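Local coordinates for protein GH3 beta-N-acetylglucosaminidase (Paenibacillaceae, PDB 6K5J) that probably removes terminal beta-linked N-acetylglucosamine from chitin-derived and related oligosaccharides by hydrolysis, as a glycoside hydrolase of family 3, at residues A[409-422]-A[505-518]. Sequence-based numbering, arbitrary orientation.
Sequences RKETLGYWLKSAGY and NTPSAMRALALVLT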
loop_
_atom_site.group_PDB
_atom_site.type_symbol
_atom_site.label_atom_id
_atom_site.label_comp_id
_atom_site.label_asym_id
_atom_site.label_seq_id
_atom_site.Cartn_x
_atom_site.Cartn_y
_atom_site.Cartn_z
ATOM N N ARG A 409 14.262 -4.110 -9.113
ATOM C CA ARG A 409 13.554 -3.906 -10.369
ATOM C C ARG A 409 14.509 -4.195 -11.517
ATOM O O ARG A 409 15.560 -3.555 -11.624
ATOM C CB ARG A 409 13.009 -2.477 -10.471
ATOM C CG ARG A 409 12.131 -2.061 -9.292
ATOM C CD ARG A 409 10.711 -2.641 -9.375
ATOM N NE ARG A 409 9.781 -1.846 -8.576
ATOM C CZ ARG A 409 8.548 -2.217 -8.236
ATOM N NH1 ARG A 409 8.054 -3.396 -8.616
ATOM N NH2 ARG A 409 7.804 -1.402 -7.502
ATOM N N LYS A 410 14.137 -5.141 -12.380
ATOM C CA LYS A 410 14.939 -5.413 -13.571
ATOM C C LYS A 410 14.651 -4.418 -14.695
ATOM O O LYS A 410 15.571 -3.989 -15.403
ATOM C CB LYS A 410 14.686 -6.842 -14.055
ATOM C CG LYS A 410 15.551 -7.246 -15.245
ATOM C CD LYS A 410 14.957 -8.435 -15.977
ATOM C CE LYS A 410 14.287 -8.011 -17.278
ATOM N NZ LYS A 410 15.250 -8.023 -18.416
ATOM N N GLU A 411 13.384 -4.052 -14.888
ATOM C CA GLU A 411 13.003 -3.153 -15.982
ATOM C C GLU A 411 13.167 -1.701 -15.525
ATOM O O GLU A 411 12.206 -0.966 -15.279
ATOM C CB GLU A 411 11.580 -3.449 -16.446
ATOM C CG GLU A 411 11.389 -4.834 -17.070
ATOM C CD GLU A 411 11.002 -5.909 -16.063
ATOM O OE1 GLU A 411 11.016 -5.652 -14.839
ATOM O OE2 GLU A 411 10.662 -7.021 -16.511
ATOM N N THR A 412 14.433 -1.311 -15.392
ATOM C CA THR A 412 14.821 0.029 -14.981
ATOM C C THR A 412 14.607 1.023 -16.118
ATOM O O THR A 412 14.328 0.654 -17.261
ATOM C CB THR A 412 16.298 0.052 -14.579
ATOM O OG1 THR A 412 17.098 -0.257 -15.734
ATOM C CG2 THR A 412 16.578 -0.971 -13.466
ATOM N N LEU A 413 14.771 2.313 -15.801
ATOM C CA LEU A 413 14.769 3.311 -16.862
ATOM C C LEU A 413 15.853 3.006 -17.889
ATOM O O LEU A 413 15.623 3.110 -19.103
ATOM C CB LEU A 413 14.957 4.708 -16.274
ATOM C CG LEU A 413 15.144 5.782 -17.346
ATOM C CD1 LEU A 413 13.892 5.866 -18.204
ATOM C CD2 LEU A 413 15.441 7.122 -16.695
ATOM N N GLY A 414 17.039 2.608 -17.417
ATOM C CA GLY A 414 18.111 2.260 -18.336
ATOM C C GLY A 414 17.744 1.089 -19.222
ATOM O O GLY A 414 18.061 1.078 -20.413
ATOM N N TYR A 415 17.065 0.090 -18.649
ATOM C CA TYR A 415 16.557 -1.039 -19.423
ATOM C C TYR A 415 15.709 -0.569 -20.602
ATOM O O TYR A 415 15.904 -1.006 -21.743
ATOM C CB TYR A 415 15.752 -1.960 -18.503
ATOM C CG TYR A 415 14.981 -3.067 -19.210
ATOM C CD1 TYR A 415 15.569 -4.311 -19.450
ATOM C CD2 TYR A 415 13.667 -2.865 -19.629
ATOM C CE1 TYR A 415 14.863 -5.322 -20.095
ATOM C CE2 TYR A 415 12.952 -3.865 -20.262
ATOM C CZ TYR A 415 13.557 -5.092 -20.492
ATOM O OH TYR A 415 12.852 -6.085 -21.126
ATOM N N TRP A 416 14.757 0.333 -20.350
ATOM C CA TRP A 416 13.878 0.757 -21.438
ATOM C C TRP A 416 14.602 1.663 -22.427
ATOM O O TRP A 416 14.345 1.601 -23.636
ATOM C CB TRP A 416 12.638 1.449 -20.875
ATOM C CG TRP A 416 11.753 0.497 -20.142
ATOM C CD1 TRP A 416 11.570 0.425 -18.798
ATOM C CD2 TRP A 416 10.942 -0.530 -20.715
ATOM N NE1 TRP A 416 10.683 -0.583 -18.491
ATOM C CE2 TRP A 416 10.282 -1.183 -19.655
ATOM C CE3 TRP A 416 10.702 -0.957 -22.026
ATOM C CZ2 TRP A 416 9.388 -2.236 -19.864
ATOM C CZ3 TRP A 416 9.828 -2.004 -22.234
ATOM C CH2 TRP A 416 9.180 -2.634 -21.156
ATOM N N LEU A 417 15.489 2.530 -21.943
ATOM C CA LEU A 417 16.239 3.361 -22.877
ATOM C C LEU A 417 17.119 2.499 -23.771
ATOM O O LEU A 417 17.215 2.739 -24.982
ATOM C CB LEU A 417 17.071 4.392 -22.121
ATOM C CG LEU A 417 16.297 5.555 -21.499
ATOM C CD1 LEU A 417 17.240 6.425 -20.707
ATOM C CD2 LEU A 417 15.576 6.375 -22.575
ATOM N N LYS A 418 17.754 1.477 -23.188
ATOM C CA LYS A 418 18.540 0.530 -23.973
ATOM C C LYS A 418 17.680 -0.181 -25.009
ATOM O O LYS A 418 18.105 -0.379 -26.156
ATOM C CB LYS A 418 19.199 -0.486 -23.040
ATOM C CG LYS A 418 20.443 0.030 -22.358
ATOM C CD LYS A 418 20.992 -0.992 -21.353
ATOM C CE LYS A 418 22.185 -0.414 -20.603
ATOM N NZ LYS A 418 22.476 -1.160 -19.338
ATOM N N SER A 419 16.465 -0.574 -24.633
ATOM C CA SER A 419 15.615 -1.248 -25.602
ATOM C C SER A 419 15.233 -0.331 -26.757
ATOM O O SER A 419 14.904 -0.821 -27.841
ATOM C CB SER A 419 14.366 -1.808 -24.908
ATOM O OG SER A 419 13.320 -0.851 -24.895
ATOM N N ALA A 420 15.291 0.982 -26.561
ATOM C CA ALA A 420 14.994 1.933 -27.618
ATOM C C ALA A 420 16.210 2.252 -28.477
ATOM O O ALA A 420 16.098 3.058 -29.405
ATOM C CB ALA A 420 14.432 3.224 -27.022
ATOM N N GLY A 421 17.364 1.659 -28.184
ATOM C CA GLY A 421 18.561 1.894 -28.963
ATOM C C GLY A 421 19.476 2.980 -28.444
ATOM O O GLY A 421 20.395 3.387 -29.164
ATOM N N TYR A 422 19.268 3.457 -27.223
ATOM C CA TYR A 422 20.140 4.472 -26.658
ATOM C C TYR A 422 21.384 3.829 -26.043
ATOM O O TYR A 422 21.371 2.673 -25.605
ATOM C CB TYR A 422 19.380 5.316 -25.620
ATOM C CG TYR A 422 18.431 6.290 -26.289
ATOM C CD1 TYR A 422 17.297 5.830 -26.962
ATOM C CD2 TYR A 422 18.685 7.648 -26.291
ATOM C CE1 TYR A 422 16.439 6.708 -27.609
ATOM C CE2 TYR A 422 17.825 8.540 -26.921
ATOM C CZ TYR A 422 16.710 8.062 -27.584
ATOM O OH TYR A 422 15.862 8.939 -28.224
ATOM N N ASN A 505 8.647 3.208 -9.334
ATOM C CA ASN A 505 9.710 2.672 -10.181
ATOM C C ASN A 505 9.309 1.350 -10.834
ATOM O O ASN A 505 10.159 0.498 -11.105
ATOM C CB ASN A 505 11.011 2.515 -9.388
ATOM C CG ASN A 505 10.927 1.446 -8.310
ATOM O OD1 ASN A 505 9.868 0.883 -8.059
ATOM N ND2 ASN A 505 12.057 1.168 -7.660
ATOM N N THR A 506 8.012 1.167 -11.076
ATOM C CA THR A 506 7.484 -0.042 -11.693
ATOM C C THR A 506 7.965 -0.184 -13.135
ATOM O O THR A 506 8.384 0.797 -13.755
ATOM C CB THR A 506 5.961 0.003 -11.701
ATOM O OG1 THR A 506 5.538 1.163 -12.434
ATOM C CG2 THR A 506 5.408 0.070 -10.286
ATOM N N PRO A 507 7.872 -1.394 -13.707
ATOM C CA PRO A 507 8.251 -1.548 -15.120
ATOM C C PRO A 507 7.498 -0.613 -16.049
ATOM O O PRO A 507 8.118 0.026 -16.907
ATOM C CB PRO A 507 7.933 -3.026 -15.402
ATOM C CG PRO A 507 8.135 -3.699 -14.081
ATOM C CD PRO A 507 7.597 -2.699 -13.068
ATOM N N SER A 508 6.171 -0.498 -15.890
ATOM C CA SER A 508 5.393 0.312 -16.820
ATOM C C SER A 508 5.657 1.801 -16.635
ATOM O O SER A 508 5.575 2.557 -17.606
ATOM C CB SER A 508 3.898 0.007 -16.681
ATOM O OG SER A 508 3.402 0.408 -15.414
ATOM N N ALA A 509 5.958 2.243 -15.409
ATOM C CA ALA A 509 6.261 3.656 -15.195
ATOM C C ALA A 509 7.602 4.019 -15.817
ATOM O O ALA A 509 7.760 5.104 -16.381
ATOM C CB ALA A 509 6.266 3.989 -13.698
ATOM N N MET A 510 8.572 3.111 -15.747
ATOM C CA MET A 510 9.869 3.406 -16.338
ATOM C C MET A 510 9.819 3.320 -17.857
ATOM O O MET A 510 10.528 4.073 -18.541
ATOM C CB MET A 510 10.928 2.470 -15.751
ATOM C CG MET A 510 11.168 2.692 -14.237
ATOM S SD MET A 510 11.688 4.383 -13.805
ATOM C CE MET A 510 10.132 5.198 -13.352
ATOM N N ARG A 511 8.982 2.435 -18.402
ATOM C CA ARG A 511 8.772 2.407 -19.848
ATOM C C ARG A 511 8.183 3.723 -20.328
ATOM O O ARG A 511 8.679 4.322 -21.286
ATOM C CB ARG A 511 7.865 1.240 -20.238
ATOM C CG ARG A 511 7.467 1.220 -21.735
ATOM C CD ARG A 511 6.425 0.119 -22.030
ATOM N NE ARG A 511 5.952 0.187 -23.415
ATOM C CZ ARG A 511 4.970 0.973 -23.843
ATOM N NH1 ARG A 511 4.329 1.771 -22.994
ATOM N NH2 ARG A 511 4.623 0.959 -25.132
ATOM N N ALA A 512 7.130 4.197 -19.650
ATOM C CA ALA A 512 6.490 5.449 -20.031
ATOM C C ALA A 512 7.449 6.619 -19.875
ATOM O O ALA A 512 7.492 7.518 -20.722
ATOM C CB ALA A 512 5.233 5.668 -19.186
ATOM N N LEU A 513 8.226 6.622 -18.791
ATOM C CA LEU A 513 9.201 7.686 -18.599
ATOM C C LEU A 513 10.214 7.712 -19.736
ATOM O O LEU A 513 10.567 8.785 -20.235
ATOM C CB LEU A 513 9.904 7.503 -17.256
ATOM C CG LEU A 513 11.046 8.462 -16.958
ATOM C CD1 LEU A 513 10.526 9.910 -16.919
ATOM C CD2 LEU A 513 11.668 8.067 -15.632
ATOM N N ALA A 514 10.701 6.538 -20.152
ATOM C CA ALA A 514 11.628 6.482 -21.278
ATOM C C ALA A 514 10.986 7.037 -22.541
ATOM O O ALA A 514 11.625 7.782 -23.295
ATOM C CB ALA A 514 12.097 5.041 -21.508
ATOM N N LEU A 515 9.720 6.688 -22.789
ATOM C CA LEU A 515 9.044 7.190 -23.984
ATOM C C LEU A 515 8.904 8.710 -23.948
ATOM O O LEU A 515 8.975 9.369 -24.988
ATOM C CB LEU A 515 7.671 6.533 -24.133
ATOM C CG LEU A 515 7.672 5.016 -24.381
ATOM C CD1 LEU A 515 6.281 4.448 -24.196
ATOM C CD2 LEU A 515 8.195 4.673 -25.771
ATOM N N VAL A 516 8.677 9.283 -22.766
ATOM C CA VAL A 516 8.603 10.740 -22.655
ATOM C C VAL A 516 9.963 11.366 -22.951
ATOM O O VAL A 516 10.076 12.301 -23.758
ATOM C CB VAL A 516 8.094 11.147 -21.261
ATOM C CG1 VAL A 516 8.371 12.642 -21.001
ATOM C CG2 VAL A 516 6.615 10.840 -21.121
ATOM N N LEU A 517 11.012 10.866 -22.287
ATOM C CA LEU A 517 12.347 11.443 -22.398
ATOM C C LEU A 517 12.918 11.331 -23.803
ATOM O O LEU A 517 13.776 12.137 -24.176
ATOM C CB LEU A 517 13.295 10.755 -21.407
ATOM C CG LEU A 517 12.965 10.908 -19.928
ATOM C CD1 LEU A 517 13.976 10.160 -19.053
ATOM C CD2 LEU A 517 12.907 12.385 -19.567
ATOM N N THR A 518 12.467 10.356 -24.593
ATOM C CA THR A 518 12.917 10.208 -25.969
ATOM C C THR A 518 11.956 10.841 -26.976
ATOM O O THR A 518 12.108 10.626 -28.179
ATOM C CB THR A 518 13.132 8.720 -26.295
ATOM O OG1 THR A 518 11.911 7.996 -26.100
ATOM C CG2 THR A 518 14.190 8.129 -25.386
HETATM O O HOH W 1 10.857 -1.528 -12.896
HETATM O O HOH W 2 15.294 11.298 -28.050
#
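Two helices on one face of the six-stranded mixed sheet in the C-terminal part of the chain, 413-419 and 507-517, pack where Leu413 and Trp416 press onto Met510, Arg511 and Ala514. Their axes approach to 8.3 Å at a crossing angle of -50°. Leu413 is a knob in a hole made by Met510, Leu513, Ala514 and Leu517; chi1 of 173° swings CG anti to the backbone N and carries the branched end toward helix 507-517, where CD1 lies 3.8 Å from Ala514 CB and CD2 reaches Leu513 and Leu517. The small Ala514 suits this close crossing, since Trp416 CB also rests 3.7 Å from Ala514 CB. The flat indole takes the aliphatic part of Arg511 over one face: Arg511 CB stands 3.6 Å from the centroid of the five-membered ring of Trp416, a CH-pi contact, and the extended chain runs on across the six-membered ring, while its guanidinium leaves to a salt bridge with Glu370. Tyr415 covers the opposite indole face.

Polar groups tie the N-terminal ends. Arg409 NE donates to Asn505 OD1 (2.8 Å), which lies near the guanidinium plane although the donor stands above the amide carbonyl plane; NH2 adds a weak second bond and also donates to Gly87 O, which probably helps fix the guanidinium's rotation. One water bridges Glu411 O and Asn505 O. Beyond the helices, the Thr518 methyl meets the phenol ring obliquely, CG2 3.3 Å from Tyr422 CZ. Leu413 and Leu517 also meet strand 450-455, a layering typical of the alpha/beta sandwich domain found in two-domain family 3 glycosidases.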